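Local coordinates for stage II sporulation protein E (SpoIIE) (Moorella thermoacetica, PDB 3ZT9), which probably acts as a manganese-dependent PP2C-type serine/threonine protein phosphatase in signalling by a stressosome adapted to control secondary messengers, at residues R74-R77 / G78-G81. Residues are numbered along the deposited sequence; the frame is centred on the assembly and turned at random.
Sequences RELR and GTRG
Leu-76 and Thr-79 close a type II beta turn that takes the chain out of helix 65-76 and toward strand 82-90 of the PP2C-like fold. Gly-78, in the third position of the turn, adopts a positive phi of 84°, a conformation favoured by glycine; a CB there would clash with the carbonyl oxygen of Arg-77. At Thr-79 the backbone N closes the turn on Leu-76 O at 3.1 Å, approaching from above the carbonyl plane. The hydroxyl OG1 of Thr-79 donates to the same Leu-76 O at 2.8 Å, tilted 17° from that plane, so that one residue grips the oxygen twice. A chi1 of 73° sets OG1 between the backbone N and carbonyl carbon of Thr-79, from where it reaches both back to Leu-76 and forward to Gly-81. With an alanine in place of Thr-79, Leu-76 O would probably keep just the backbone bond of the turn and the Gly-81 amide would lose its acceptor, leaving the residues that follow the turn less firmly held. The CA-CB bond of Arg-80 points away from residues 74-77, and its NH1 hydrogen-bonds the carbonyl oxygens of Ile-40 and His-42, beside the manganese-binding Gly-39 and Gly-41. The loop is finished by an ST turn, in which Gly-81 N donates to Thr-79 OG1 at 3.0 Å, while Leu-76 CD2 lies 3.5 Å from that same OG1.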
ATOM      1  N   ARG A  74       8.719  15.371   3.656  1.00 23.08           N
ATOM      2  CA  ARG A  74       9.586  16.150   4.558  1.00 25.70           C
ATOM      3  C   ARG A  74      10.381  15.234   5.507  1.00 29.76           C
ATOM      4  O   ARG A  74      11.565  15.453   5.752  1.00 26.69           O
ATOM      5  CB  ARG A  74       8.759  17.161   5.365  1.00 38.94           C
ATOM      6  CG  ARG A  74       9.557  17.939   6.397  1.00 69.10           C
ATOM      7  CD  ARG A  74       8.676  18.932   7.165  1.00 90.63           C
ATOM      8  NE  ARG A  74       7.991  18.327   8.309  1.00104.65           N
ATOM      9  CZ  ARG A  74       7.034  18.929   9.011  1.00115.87           C
ATOM     10  NH1 ARG A  74       6.632  20.152   8.686  1.00117.52           N
ATOM     11  NH2 ARG A  74       6.469  18.303  10.037  1.00121.99           N
ATOM     12  N   GLU A  75       9.742  14.210   6.060  1.00 22.73           N
ATOM     13  CA  GLU A  75      10.442  13.342   7.013  1.00 26.73           C
ATOM     14  C   GLU A  75      11.477  12.447   6.314  1.00 29.89           C
ATOM     15  O   GLU A  75      12.390  11.934   6.962  1.00 27.93           O
ATOM     16  CB  GLU A  75       9.446  12.463   7.775  1.00 26.74           C
ATOM     17  CG  GLU A  75       8.494  13.216   8.646  1.00 31.86           C
ATOM     18  CD  GLU A  75       9.149  13.766   9.882  1.00 59.72           C
ATOM     19  OE1 GLU A  75      10.369  13.578  10.042  1.00 60.17           O
ATOM     20  OE2 GLU A  75       8.440  14.384  10.698  1.00 77.30           O
ATOM     21  N   LEU A  76      11.318  12.244   5.004  1.00 21.57           N
ATOM     22  CA  LEU A  76      12.230  11.392   4.236  1.00 20.15           C
ATOM     23  C   LEU A  76      13.421  12.139   3.601  1.00 28.87           C
ATOM     24  O   LEU A  76      14.312  11.522   3.040  1.00 22.75           O
ATOM     25  CB  LEU A  76      11.467  10.609   3.147  1.00 19.04           C
ATOM     26  CG  LEU A  76      10.613   9.488   3.717  1.00 18.81           C
ATOM     27  CD1 LEU A  76       9.621   8.985   2.639  1.00 20.66           C
ATOM     28  CD2 LEU A  76      11.470   8.360   4.201  1.00 21.89           C
ATOM     29  N   ARG A  77      13.465  13.458   3.703  1.00 30.64           N
ATOM     30  CA  ARG A  77      14.624  14.178   3.187  1.00 32.16           C
ATOM     31  C   ARG A  77      15.863  13.641   3.894  1.00 41.27           C
ATOM     32  O   ARG A  77      15.847  13.450   5.113  1.00 29.12           O
ATOM     33  CB  ARG A  77      14.470  15.678   3.409  1.00 51.40           C
ATOM     34  CG  ARG A  77      13.397  16.309   2.545  1.00 88.01           C
ATOM     35  CD  ARG A  77      13.381  17.809   2.722  1.00113.67           C
ATOM     36  NE  ARG A  77      12.576  18.481   1.708  1.00121.87           N
ATOM     37  CZ  ARG A  77      12.843  18.480   0.403  1.00124.92           C
ATOM     38  NH1 ARG A  77      13.891  17.823  -0.080  1.00127.94           N
ATOM     39  NH2 ARG A  77      12.043  19.132  -0.429  1.00121.95           N
ATOM     40  N   GLY A  78      16.915  13.375   3.118  1.00 29.02           N
ATOM     41  CA  GLY A  78      18.177  12.901   3.657  1.00 31.24           C
ATOM     42  C   GLY A  78      18.257  11.400   3.906  1.00 34.57           C
ATOM     43  O   GLY A  78      19.264  10.924   4.403  1.00 29.31           O
ATOM     44  N   THR A  79      17.211  10.648   3.576  1.00 25.93           N
ATOM     45  CA  THR A  79      17.220   9.190   3.749  1.00 25.86           C
ATOM     46  C   THR A  79      17.314   8.539   2.367  1.00 30.11           C
ATOM     47  O   THR A  79      17.521   9.242   1.386  1.00 26.10           O
ATOM     48  CB  THR A  79      15.910   8.706   4.420  1.00 24.66           C
ATOM     49  OG1 THR A  79      14.827   8.797   3.478  1.00 20.97           O
ATOM     50  CG2 THR A  79      15.581   9.518   5.654  1.00 32.34           C
ATOM     51  N   ARG A  80      17.119   7.220   2.268  1.00 22.45           N
ATOM     52  CA  ARG A  80      17.097   6.549   0.959  1.00 25.19           C
ATOM     53  C   ARG A  80      15.968   7.107   0.119  1.00 21.76           C
ATOM     54  O   ARG A  80      16.039   7.078  -1.085  1.00 22.17           O
ATOM     55  CB  ARG A  80      16.895   5.029   1.085  1.00 20.14           C
ATOM     56  CG  ARG A  80      18.190   4.254   1.315  1.00 19.37           C
ATOM     57  CD  ARG A  80      18.964   4.018  -0.001  1.00 22.28           C
ATOM     58  NE  ARG A  80      20.158   3.207   0.269  1.00 25.71           N
ATOM     59  CZ  ARG A  80      20.177   1.878   0.325  1.00 32.88           C
ATOM     60  NH1 ARG A  80      19.070   1.166   0.120  1.00 21.80           N
ATOM     61  NH2 ARG A  80      21.314   1.253   0.591  1.00 28.87           N
ATOM     62  N   GLY A  81      14.931   7.612   0.764  1.00 21.54           N
ATOM     63  CA  GLY A  81      13.693   7.977   0.070  1.00 19.98           C
ATOM     64  C   GLY A  81      12.805   6.755  -0.063  1.00 23.00           C
ATOM     65  O   GLY A  81      13.238   5.643   0.153  1.00 20.18           O
TER